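Local coordinates for nucleoporin nup120 (Schizosaccharomyces pombe, PDB 4GQ2), which serves as a structural component of the nuclear pore complex, whose nucleoporins can also act as docking partners for transiently associated nuclear transport factors, at residues A[553-558]-A[580-585]; A[842-847]-A[900-905]; A[849-852]-A[858-861]. All blocks are in the same frame, centred on the assembly; numbering follows the deposited sequence.

Contact 1 closes before contacts 2 and 3 open. It lies where residues 553-558, leading into helix 557-561, meet helix 571-585. Contacts 2 and 3 come much further on, within the HEAT-repeat region, and their centres are about 48 and 45 Å from that of contact 1. Those two belong together. Their centres are about 9 Å apart, both use helix 840-852, and contact 3 is nested within the loop that contact 2 closes. They touch where Ala847 O meets Ala859 CB at 3.4 Å. Helix 840-852 is thus packed against both its immediate successor and helix 895-909. This is consistent with a stacked helical region in a structural component of the pore.

Contact 1 (A[553-558]-A[580-585]); sequences DEEPLT and LGRSLH
The guanidinium of Arg582 lies alongside the backbone of residues 553-557, and its NH2 edge points at the start of helix 557-561. Leu557 N sits in the guanidinium plane, 3.7 Å from Arg582 NH2. Both are nitrogens, so this is an approach of two donors and not a bond. Over one face stands Glu555 OE1, 3.9 Å from Arg582 NH2, a long salt bridge. OE1 is above the flat group, clear of its N-H directions, so the attraction is purely electrostatic. The carboxylate and guanidinium planes are turned 35° apart, and Glu555 is poorly ordered. The carbonyls of the 553-558 segment come obliquely: Asp553 O is 3.8 Å from Arg582 NH1. A bend at chi3 (-50°) turns the end of the arginine along this backbone. Firmer partners lie just outside. Phe552 O takes a hydrogen bond from Arg582 NH1, and Asp579 forms a salt bridge with NH2 from the same helix as the arginine. With an alanine in place of Arg582, Asp579 would probably lose this charged mate and Phe552 O this donor. Pro556, after a cis peptide bond, is the N-cap of helix 557-561. The contact is at the surface, joining residues 553-558 to helix 571-585. Its chemistry implies a grip made mainly by one arginine, with Glu555 adding a loose electrostatic pull.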
ATOM      1  N   ASP A 553       7.852 -17.874 -13.085  1.00 71.50           N
ATOM      2  CA  ASP A 553       8.335 -17.566 -11.740  1.00 70.95           C
ATOM      3  C   ASP A 553       8.525 -18.845 -10.932  1.00 68.44           C
ATOM      4  O   ASP A 553       9.617 -19.106 -10.430  1.00 86.94           O
ATOM      5  CB  ASP A 553       7.364 -16.624 -11.021  1.00 76.01           C
ATOM      6  CG  ASP A 553       7.984 -15.951  -9.808  1.00 83.63           C
ATOM      7  OD1 ASP A 553       8.894 -15.113  -9.993  1.00 81.71           O
ATOM      8  OD2 ASP A 553       7.542 -16.242  -8.671  1.00 77.10           O
ATOM      9  N   GLU A 554       7.460 -19.637 -10.817  1.00 69.90           N
ATOM     10  CA  GLU A 554       7.502 -20.888 -10.058  1.00 86.08           C
ATOM     11  C   GLU A 554       8.129 -22.030 -10.861  1.00 89.41           C
ATOM     12  O   GLU A 554       7.827 -22.216 -12.043  1.00 80.65           O
ATOM     13  CB  GLU A 554       6.114 -21.262  -9.514  1.00 73.05           C
ATOM     14  CG  GLU A 554       4.967 -21.074 -10.492  1.00 92.65           C
ATOM     15  CD  GLU A 554       3.707 -20.549  -9.825  1.00103.59           C
ATOM     16  OE1 GLU A 554       3.685 -19.362  -9.415  1.00 83.67           O
ATOM     17  OE2 GLU A 554       2.731 -21.322  -9.724  1.00103.54           O
ATOM     18  N   GLU A 555       8.996 -22.781 -10.182  1.00 93.57           N
ATOM     19  CA  GLU A 555       9.888 -23.791 -10.780  1.00112.93           C
ATOM     20  C   GLU A 555       9.163 -24.920 -11.550  1.00100.73           C
ATOM     21  O   GLU A 555       7.929 -24.953 -11.581  1.00106.92           O
ATOM     22  CB  GLU A 555      10.779 -24.397  -9.677  1.00102.05           C
ATOM     23  CG  GLU A 555      11.278 -23.417  -8.617  1.00104.93           C
ATOM     24  CD  GLU A 555      12.399 -22.510  -9.100  1.00112.10           C
ATOM     25  OE1 GLU A 555      13.321 -22.996  -9.791  1.00106.92           O
ATOM     26  OE2 GLU A 555      12.367 -21.304  -8.773  1.00106.57           O
ATOM     27  N   PRO A 556       9.920 -25.836 -12.197  1.00 87.90           N
ATOM     28  CA  PRO A 556      11.343 -25.857 -12.547  1.00 76.80           C
ATOM     29  C   PRO A 556      11.559 -25.807 -14.060  1.00 78.60           C
ATOM     30  O   PRO A 556      10.587 -25.888 -14.824  1.00 77.97           O
ATOM     31  CB  PRO A 556      11.800 -27.212 -12.007  1.00 76.53           C
ATOM     32  CG  PRO A 556      10.574 -28.078 -12.052  1.00 81.89           C
ATOM     33  CD  PRO A 556       9.363 -27.199 -12.244  1.00 90.27           C
ATOM     34  N   LEU A 557      12.816 -25.691 -14.489  1.00 69.96           N
ATOM     35  CA  LEU A 557      13.130 -25.565 -15.918  1.00 66.02           C
ATOM     36  C   LEU A 557      12.575 -26.739 -16.737  1.00 67.09           C
ATOM     37  O   LEU A 557      11.987 -26.527 -17.803  1.00 59.25           O
ATOM     38  CB  LEU A 557      14.639 -25.420 -16.148  1.00 52.26           C
ATOM     39  CG  LEU A 557      15.169 -24.431 -17.203  1.00 56.58           C
ATOM     40  CD1 LEU A 557      16.606 -24.779 -17.567  1.00 49.58           C
ATOM     41  CD2 LEU A 557      14.324 -24.301 -18.471  1.00 59.19           C
ATOM     42  N   THR A 558      12.756 -27.960 -16.226  1.00 59.27           N
ATOM     43  CA  THR A 558      12.265 -29.182 -16.882  1.00 69.04           C
ATOM     44  C   THR A 558      10.777 -29.117 -17.249  1.00 68.23           C
ATOM     45  O   THR A 558      10.416 -29.318 -18.412  1.00 62.57           O
ATOM     46  CB  THR A 558      12.530 -30.444 -16.031  1.00 79.26           C
ATOM     47  OG1 THR A 558      11.895 -30.310 -14.752  1.00 84.66           O
ATOM     48  CG2 THR A 558      14.027 -30.664 -15.835  1.00 68.40           C
ATOM     49  N   LEU A 580      18.571 -18.818 -16.285  1.00 44.58           N
ATOM     50  CA  LEU A 580      19.843 -18.192 -15.911  1.00 45.33           C
ATOM     51  C   LEU A 580      19.629 -16.859 -15.176  1.00 46.60           C
ATOM     52  O   LEU A 580      20.364 -16.534 -14.243  1.00 51.85           O
ATOM     53  CB  LEU A 580      20.742 -17.990 -17.146  1.00 51.56           C
ATOM     54  CG  LEU A 580      21.296 -19.197 -17.924  1.00 49.80           C
ATOM     55  CD1 LEU A 580      22.172 -18.727 -19.070  1.00 49.72           C
ATOM     56  CD2 LEU A 580      22.090 -20.147 -17.039  1.00 45.10           C
ATOM     57  N   GLY A 581      18.621 -16.099 -15.604  1.00 46.45           N
ATOM     58  CA  GLY A 581      18.236 -14.858 -14.939  1.00 44.36           C
ATOM     59  C   GLY A 581      17.630 -15.115 -13.573  1.00 46.49           C
ATOM     60  O   GLY A 581      18.017 -14.472 -12.583  1.00 46.38           O
ATOM     61  N   ARG A 582      16.692 -16.066 -13.521  1.00 40.72           N
ATOM     62  CA  ARG A 582      16.076 -16.503 -12.268  1.00 43.54           C
ATOM     63  C   ARG A 582      17.116 -16.913 -11.229  1.00 46.70           C
ATOM     64  O   ARG A 582      17.034 -16.496 -10.077  1.00 40.98           O
ATOM     65  CB  ARG A 582      15.134 -17.688 -12.488  1.00 46.90           C
ATOM     66  CG  ARG A 582      13.863 -17.395 -13.261  1.00 54.94           C
ATOM     67  CD  ARG A 582      12.812 -18.477 -13.031  1.00 58.43           C
ATOM     68  NE  ARG A 582      13.309 -19.843 -13.230  1.00 61.21           N
ATOM     69  CZ  ARG A 582      12.533 -20.907 -13.430  1.00 65.16           C
ATOM     70  NH1 ARG A 582      11.210 -20.781 -13.482  1.00 73.02           N
ATOM     71  NH2 ARG A 582      13.077 -22.105 -13.589  1.00 51.34           N
ATOM     72  N   SER A 583      18.083 -17.733 -11.636  1.00 40.56           N
ATOM     73  CA  SER A 583      19.046 -18.278 -10.695  1.00 43.35           C
ATOM     74  C   SER A 583      20.075 -17.248 -10.255  1.00 41.31           C
ATOM     75  O   SER A 583      20.583 -17.320  -9.139  1.00 46.66           O
ATOM     76  CB  SER A 583      19.711 -19.541 -11.248  1.00 50.63           C
ATOM     77  OG  SER A 583      20.443 -19.261 -12.414  1.00 67.93           O
ATOM     78  N   LEU A 584      20.364 -16.285 -11.125  1.00 42.48           N
ATOM     79  CA  LEU A 584      21.202 -15.141 -10.754  1.00 44.33           C
ATOM     80  C   LEU A 584      20.489 -14.265  -9.725  1.00 49.82           C
ATOM     81  O   LEU A 584      21.082 -13.880  -8.712  1.00 45.91           O
ATOM     82  CB  LEU A 584      21.563 -14.315 -11.987  1.00 44.39           C
ATOM     83  CG  LEU A 584      22.506 -13.116 -11.869  1.00 44.01           C
ATOM     84  CD1 LEU A 584      23.804 -13.488 -11.180  1.00 37.98           C
ATOM     85  CD2 LEU A 584      22.802 -12.579 -13.263  1.00 50.18           C
ATOM     86  N   HIS A 585      19.216 -13.960  -9.981  1.00 42.76           N
ATOM     87  CA  HIS A 585      18.407 -13.213  -9.012  1.00 45.34           C
ATOM     88  C   HIS A 585      18.463 -13.842  -7.644  1.00 46.45           C
ATOM     89  O   HIS A 585      18.626 -13.148  -6.634  1.00 39.97           O
ATOM     90  CB  HIS A 585      16.965 -13.094  -9.476  1.00 38.45           C
ATOM     91  CG  HIS A 585      16.226 -11.943  -8.846  1.00 42.65           C
ATOM     92  ND1 HIS A 585      15.784 -11.975  -7.572  1.00 41.02           N
ATOM     93  CD2 HIS A 585      15.875 -10.695  -9.353  1.00 42.18           C
ATOM     94  CE1 HIS A 585      15.173 -10.813  -7.282  1.00 39.80           C
ATOM     95  NE2 HIS A 585      15.232 -10.028  -8.371  1.00 43.78           N
TER

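Contact 2 (A[842-847]-A[900-905]); sequences AVYLKA and YLHLSK
Tyr844 reaches across from helix 840-852 to His902 and Leu903 on helix 895-909. The two helices run in roughly the same direction in a stack of alpha-helices of the HEAT-repeat region, an arrangement of the alpha-solenoid type. Their backbones stay well apart, with Tyr844 CA and Leu903 CA 10.2 Å from each other. A long side chain has to bridge that gap. Tyr844 carries the whole contact from the first helix. Its CG is anti to the backbone N (chi1 172°), which sends the ring straight across toward the second helix. His902 has a similar first torsion, and the two side chains cross at about a right angle. The rings meet rim to rim, neither over the face of the other. Their centroids are 5.8 Å apart and their planes make 40°. The imidazole is probably turned over in the model, so which of its atoms faces the tyrosine hydroxyl is doubtful. One turn after Tyr844, Ala847 packs on Cys862 and Phe863 of helix 856-864. Phe863 also touches Tyr844 and Leu903, so this one side chain packs against both helices. All three residues that touch across the contact are buried. The end of Leu903 comes to the edge of the tyrosine ring, near its plane, with CD2 4.3 Å from Tyr844 CE1.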
ATOM      1  N   ALA A 842       4.884  16.923 -16.493  1.00 39.90           N
ATOM      2  CA  ALA A 842       5.290  16.235 -15.276  1.00 36.31           C
ATOM      3  C   ALA A 842       5.854  17.219 -14.270  1.00 33.93           C
ATOM      4  O   ALA A 842       5.450  17.232 -13.104  1.00 37.87           O
ATOM      5  CB  ALA A 842       6.311  15.145 -15.593  1.00 35.02           C
ATOM      6  N   VAL A 843       6.778  18.050 -14.741  1.00 30.96           N
ATOM      7  CA  VAL A 843       7.434  19.045 -13.908  1.00 31.74           C
ATOM      8  C   VAL A 843       6.417  20.059 -13.363  1.00 38.25           C
ATOM      9  O   VAL A 843       6.450  20.413 -12.179  1.00 35.35           O
ATOM     10  CB  VAL A 843       8.606  19.722 -14.660  1.00 35.44           C
ATOM     11  CG1 VAL A 843       9.344  20.705 -13.751  1.00 39.31           C
ATOM     12  CG2 VAL A 843       9.587  18.665 -15.171  1.00 27.11           C
ATOM     13  N   TYR A 844       5.491  20.483 -14.220  1.00 35.08           N
ATOM     14  CA  TYR A 844       4.408  21.370 -13.823  1.00 31.63           C
ATOM     15  C   TYR A 844       3.584  20.711 -12.721  1.00 33.58           C
ATOM     16  O   TYR A 844       3.192  21.358 -11.739  1.00 34.97           O
ATOM     17  CB  TYR A 844       3.528  21.713 -15.036  1.00 34.43           C
ATOM     18  CG  TYR A 844       2.271  22.483 -14.692  1.00 33.02           C
ATOM     19  CD1 TYR A 844       2.329  23.836 -14.367  1.00 32.32           C
ATOM     20  CD2 TYR A 844       1.022  21.858 -14.686  1.00 37.21           C
ATOM     21  CE1 TYR A 844       1.181  24.548 -14.051  1.00 30.80           C
ATOM     22  CE2 TYR A 844      -0.132  22.567 -14.364  1.00 37.86           C
ATOM     23  CZ  TYR A 844      -0.040  23.912 -14.048  1.00 36.38           C
ATOM     24  OH  TYR A 844      -1.166  24.626 -13.714  1.00 45.67           O
ATOM     25  N   LEU A 845       3.337  19.417 -12.872  1.00 30.25           N
ATOM     26  CA  LEU A 845       2.577  18.679 -11.865  1.00 31.97           C
ATOM     27  C   LEU A 845       3.374  18.513 -10.561  1.00 34.47           C
ATOM     28  O   LEU A 845       2.798  18.601  -9.478  1.00 39.84           O
ATOM     29  CB  LEU A 845       2.088  17.335 -12.417  1.00 32.18           C
ATOM     30  CG  LEU A 845       1.274  16.397 -11.520  1.00 35.40           C
ATOM     31  CD1 LEU A 845      -0.103  16.957 -11.165  1.00 26.33           C
ATOM     32  CD2 LEU A 845       1.160  15.053 -12.226  1.00 35.18           C
ATOM     33  N   LYS A 846       4.687  18.290 -10.662  1.00 33.11           N
ATOM     34  CA  LYS A 846       5.561  18.315  -9.478  1.00 30.47           C
ATOM     35  C   LYS A 846       5.351  19.624  -8.715  1.00 34.08           C
ATOM     36  O   LYS A 846       5.215  19.626  -7.496  1.00 40.43           O
ATOM     37  CB  LYS A 846       7.033  18.183  -9.867  1.00 33.74           C
ATOM     38  CG  LYS A 846       7.422  16.829 -10.435  1.00 45.85           C
ATOM     39  CD  LYS A 846       8.927  16.697 -10.630  1.00 50.75           C
ATOM     40  CE  LYS A 846       9.670  16.683  -9.303  1.00 46.05           C
ATOM     41  NZ  LYS A 846      11.079  16.221  -9.461  1.00 39.82           N
ATOM     42  N   ALA A 847       5.290  20.730  -9.452  1.00 32.44           N
ATOM     43  CA  ALA A 847       5.095  22.045  -8.861  1.00 35.06           C
ATOM     44  C   ALA A 847       3.756  22.181  -8.130  1.00 36.16           C
ATOM     45  O   ALA A 847       3.701  22.675  -7.001  1.00 34.37           O
ATOM     46  CB  ALA A 847       5.247  23.121  -9.925  1.00 35.11           C
ATOM     47  N   TYR A 900       3.234  32.526 -17.346  1.00 38.27           N
ATOM     48  CA  TYR A 900       3.601  33.352 -16.186  1.00 43.87           C
ATOM     49  C   TYR A 900       2.397  34.042 -15.525  1.00 49.92           C
ATOM     50  O   TYR A 900       2.361  34.183 -14.295  1.00 51.65           O
ATOM     51  CB  TYR A 900       4.689  34.371 -16.544  1.00 41.19           C
ATOM     52  CG  TYR A 900       6.067  33.777 -16.784  1.00 38.05           C
ATOM     53  CD1 TYR A 900       6.525  32.684 -16.045  1.00 41.94           C
ATOM     54  CD2 TYR A 900       6.924  34.329 -17.734  1.00 38.54           C
ATOM     55  CE1 TYR A 900       7.789  32.145 -16.262  1.00 37.42           C
ATOM     56  CE2 TYR A 900       8.188  33.802 -17.954  1.00 40.67           C
ATOM     57  CZ  TYR A 900       8.614  32.709 -17.217  1.00 40.81           C
ATOM     58  OH  TYR A 900       9.864  32.186 -17.437  1.00 42.24           O
ATOM     59  N   LEU A 901       1.418  34.461 -16.337  1.00 46.49           N
ATOM     60  CA  LEU A 901       0.139  34.972 -15.825  1.00 49.99           C
ATOM     61  C   LEU A 901      -0.588  33.892 -15.024  1.00 48.37           C
ATOM     62  O   LEU A 901      -1.063  34.142 -13.910  1.00 44.10           O
ATOM     63  CB  LEU A 901      -0.775  35.446 -16.961  1.00 46.96           C
ATOM     64  CG  LEU A 901      -1.718  36.651 -16.761  1.00 51.90           C
ATOM     65  CD1 LEU A 901      -2.970  36.505 -17.625  1.00 46.79           C
ATOM     66  CD2 LEU A 901      -2.111  36.930 -15.312  1.00 38.82           C
ATOM     67  N   HIS A 902      -0.688  32.697 -15.602  1.00 42.45           N
ATOM     68  CA  HIS A 902      -1.308  31.580 -14.907  1.00 39.55           C
ATOM     69  C   HIS A 902      -0.636  31.294 -13.591  1.00 34.67           C
ATOM     70  O   HIS A 902      -1.297  31.131 -12.571  1.00 32.16           O
ATOM     71  CB  HIS A 902      -1.297  30.336 -15.769  1.00 37.07           C
ATOM     72  CG  HIS A 902      -1.732  29.101 -15.033  1.00 39.22           C
ATOM     73  ND1 HIS A 902      -0.909  28.063 -14.817  1.00 40.00           N
ATOM     74  CD2 HIS A 902      -2.942  28.777 -14.432  1.00 40.77           C
ATOM     75  CE1 HIS A 902      -1.562  27.115 -14.129  1.00 41.49           C
ATOM     76  NE2 HIS A 902      -2.805  27.554 -13.890  1.00 41.19           N
ATOM     77  N   LEU A 903       0.689  31.238 -13.608  1.00 34.34           N
ATOM     78  CA  LEU A 903       1.461  31.026 -12.393  1.00 40.98           C
ATOM     79  C   LEU A 903       1.191  32.094 -11.350  1.00 46.16           C
ATOM     80  O   LEU A 903       0.963  31.779 -10.182  1.00 43.31           O
ATOM     81  CB  LEU A 903       2.953  30.954 -12.706  1.00 40.87           C
ATOM     82  CG  LEU A 903       3.350  29.698 -13.476  1.00 39.67           C
ATOM     83  CD1 LEU A 903       4.851  29.489 -13.376  1.00 42.13           C
ATOM     84  CD2 LEU A 903       2.599  28.491 -12.944  1.00 33.36           C
ATOM     85  N   SER A 904       1.190  33.351 -11.783  1.00 52.68           N
ATOM     86  CA  SER A 904       0.886  34.471 -10.899  1.00 48.17           C
ATOM     87  C   SER A 904      -0.423  34.259 -10.140  1.00 47.87           C
ATOM     88  O   SER A 904      -0.450  34.348  -8.910  1.00 46.24           O
ATOM     89  CB  SER A 904       0.826  35.775 -11.688  1.00 46.41           C
ATOM     90  OG  SER A 904       0.600  36.860 -10.814  1.00 48.42           O
ATOM     91  N   LYS A 905      -1.492  33.956 -10.876  1.00 44.61           N
ATOM     92  CA  LYS A 905      -2.817  33.743 -10.284  1.00 53.00           C
ATOM     93  C   LYS A 905      -2.822  32.513  -9.375  1.00 56.79           C
ATOM     94  O   LYS A 905      -3.584  32.458  -8.406  1.00 47.37           O
ATOM     95  CB  LYS A 905      -3.898  33.586 -11.371  1.00 51.35           C
ATOM     96  CG  LYS A 905      -4.120  34.810 -12.254  1.00 51.77           C
ATOM     97  CD  LYS A 905      -4.825  34.447 -13.557  1.00 67.24           C
ATOM     98  CE  LYS A 905      -6.311  34.783 -13.535  1.00 69.59           C
ATOM     99  NZ  LYS A 905      -6.554  36.219 -13.860  1.00 70.57           N
TER

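Contact 3 (A[849-852]-A[858-861])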
ATOM      1  N   ILE A 849       1.956  19.741  -6.887  1.00 35.89           N
ATOM      2  CA  ILE A 849       1.979  18.844  -5.736  1.00 32.21           C
ATOM      3  C   ILE A 849       2.727  19.526  -4.580  1.00 32.33           C
ATOM      4  O   ILE A 849       2.215  19.604  -3.462  1.00 33.41           O
ATOM      5  CB  ILE A 849       2.635  17.482  -6.077  1.00 34.62           C
ATOM      6  CG1 ILE A 849       1.774  16.699  -7.073  1.00 32.38           C
ATOM      7  CG2 ILE A 849       2.862  16.654  -4.812  1.00 30.01           C
ATOM      8  CD1 ILE A 849       2.560  15.679  -7.883  1.00 33.17           C
ATOM      9  N   TYR A 850       3.922  20.042  -4.857  1.00 32.19           N
ATOM     10  CA  TYR A 850       4.669  20.776  -3.836  1.00 41.25           C
ATOM     11  C   TYR A 850       3.849  21.944  -3.321  1.00 43.59           C
ATOM     12  O   TYR A 850       3.851  22.212  -2.121  1.00 42.29           O
ATOM     13  CB  TYR A 850       5.990  21.313  -4.367  1.00 34.68           C
ATOM     14  CG  TYR A 850       7.076  20.288  -4.577  1.00 33.11           C
ATOM     15  CD1 TYR A 850       7.426  19.377  -3.572  1.00 31.56           C
ATOM     16  CD2 TYR A 850       7.795  20.271  -5.763  1.00 28.58           C
ATOM     17  CE1 TYR A 850       8.446  18.455  -3.771  1.00 25.52           C
ATOM     18  CE2 TYR A 850       8.805  19.366  -5.971  1.00 29.11           C
ATOM     19  CZ  TYR A 850       9.127  18.460  -4.985  1.00 29.68           C
ATOM     20  OH  TYR A 850      10.135  17.570  -5.246  1.00 31.75           O
ATOM     21  N   LEU A 851       3.153  22.634  -4.227  1.00 41.83           N
ATOM     22  CA  LEU A 851       2.359  23.794  -3.839  1.00 43.85           C
ATOM     23  C   LEU A 851       1.330  23.365  -2.809  1.00 45.02           C
ATOM     24  O   LEU A 851       1.208  23.985  -1.748  1.00 47.31           O
ATOM     25  CB  LEU A 851       1.666  24.428  -5.044  1.00 50.59           C
ATOM     26  CG  LEU A 851       1.843  25.928  -5.294  1.00 47.10           C
ATOM     27  CD1 LEU A 851       0.678  26.461  -6.112  1.00 43.17           C
ATOM     28  CD2 LEU A 851       2.012  26.726  -4.012  1.00 40.41           C
ATOM     29  N   LYS A 852       0.629  22.273  -3.106  1.00 45.62           N
ATOM     30  CA  LYS A 852      -0.390  21.731  -2.200  1.00 52.08           C
ATOM     31  C   LYS A 852       0.183  21.180  -0.889  1.00 50.56           C
ATOM     32  O   LYS A 852      -0.531  21.060   0.099  1.00 47.31           O
ATOM     33  CB  LYS A 852      -1.225  20.657  -2.906  1.00 42.30           C
ATOM     34  CG  LYS A 852      -2.147  21.195  -3.993  1.00 47.39           C
ATOM     35  CD  LYS A 852      -3.304  21.999  -3.409  1.00 52.66           C
ATOM     36  CE  LYS A 852      -4.153  22.625  -4.504  1.00 48.67           C
ATOM     37  NZ  LYS A 852      -5.072  23.652  -3.950  1.00 45.15           N
ATOM     38  N   LYS A 858      10.074  24.805  -3.331  1.00 37.97           N
ATOM     39  CA  LYS A 858      10.267  23.707  -4.266  1.00 37.96           C
ATOM     40  C   LYS A 858       9.314  23.809  -5.454  1.00 33.08           C
ATOM     41  O   LYS A 858       9.692  23.508  -6.586  1.00 42.19           O
ATOM     42  CB  LYS A 858      10.134  22.356  -3.548  1.00 35.41           C
ATOM     43  CG  LYS A 858      11.307  22.073  -2.617  1.00 34.92           C
ATOM     44  CD  LYS A 858      11.125  20.774  -1.859  1.00 32.48           C
ATOM     45  CE  LYS A 858      12.297  20.522  -0.933  1.00 28.21           C
ATOM     46  NZ  LYS A 858      12.284  19.105  -0.477  1.00 31.67           N
ATOM     47  N   ALA A 859       8.089  24.243  -5.183  1.00 27.63           N
ATOM     48  CA  ALA A 859       7.091  24.492  -6.216  1.00 34.26           C
ATOM     49  C   ALA A 859       7.576  25.533  -7.225  1.00 42.11           C
ATOM     50  O   ALA A 859       7.525  25.304  -8.445  1.00 39.77           O
ATOM     51  CB  ALA A 859       5.780  24.944  -5.581  1.00 30.98           C
ATOM     52  N   VAL A 860       8.042  26.672  -6.706  1.00 41.77           N
ATOM     53  CA  VAL A 860       8.482  27.796  -7.530  1.00 36.89           C
ATOM     54  C   VAL A 860       9.679  27.410  -8.384  1.00 37.27           C
ATOM     55  O   VAL A 860       9.761  27.793  -9.557  1.00 42.12           O
ATOM     56  CB  VAL A 860       8.798  29.043  -6.681  1.00 39.51           C
ATOM     57  CG1 VAL A 860       9.607  30.053  -7.481  1.00 40.00           C
ATOM     58  CG2 VAL A 860       7.508  29.674  -6.181  1.00 36.40           C
ATOM     59  N   ARG A 861      10.590  26.634  -7.801  1.00 35.13           N
ATOM     60  CA  ARG A 861      11.762  26.139  -8.523  1.00 35.15           C
ATOM     61  C   ARG A 861      11.350  25.281  -9.726  1.00 40.69           C
ATOM     62  O   ARG A 861      11.915  25.415 -10.818  1.00 44.94           O
ATOM     63  CB  ARG A 861      12.678  25.360  -7.573  1.00 36.52           C
ATOM     64  CG  ARG A 861      13.838  24.640  -8.246  1.00 37.92           C
ATOM     65  CD  ARG A 861      14.813  25.624  -8.872  1.00 42.26           C
ATOM     66  NE  ARG A 861      16.001  24.951  -9.391  1.00 45.96           N
ATOM     67  CZ  ARG A 861      16.822  25.473 -10.299  1.00 50.03           C
ATOM     68  NH1 ARG A 861      16.588  26.681 -10.802  1.00 49.26           N
ATOM     69  NH2 ARG A 861      17.884  24.784 -10.707  1.00 46.32           N
TER
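Lys858 lies over the ring of Tyr850, in a helical hairpin made by the consecutive helices 840-852 and 856-864. This pair belongs to the HEAT-repeat region, and a short turn joins the two helices. Lys858 comes first in the second segment. Its CB forms a CH-pi contact, 3.8 Å from the centroid of the Tyr850 ring and 11° off the ring normal. Beyond CG the lysine chain is extended and crosses the ring at a slant, with CD 4.0 Å from Tyr850 CE1. The amine then runs off beyond the ring, and Lys858 NZ forms a salt bridge with an acidic side chain of the chain of another protein. Tyr850 packs on an acidic side chain of that chain too. The hairpin therefore takes part in a subunit interface. Tyr850 has CG anti to its carbonyl carbon (chi1 -74°), which lays its ring under the lysine CB. Ala859 follows, where the helices are very close: its CA is 5.0 Å from Tyr850 CA. A side chain of one methyl suits so near an approach. That methyl, Ala859 CB, sits 3.8 Å from Tyr850 CB. The backbone also takes part, with Ala859 N 3.7 Å from Tyr850 CB. On the Leu851 side, Ala859 CB is 3.8 Å from Leu851 N and 4.1 Å from Leu851 CG.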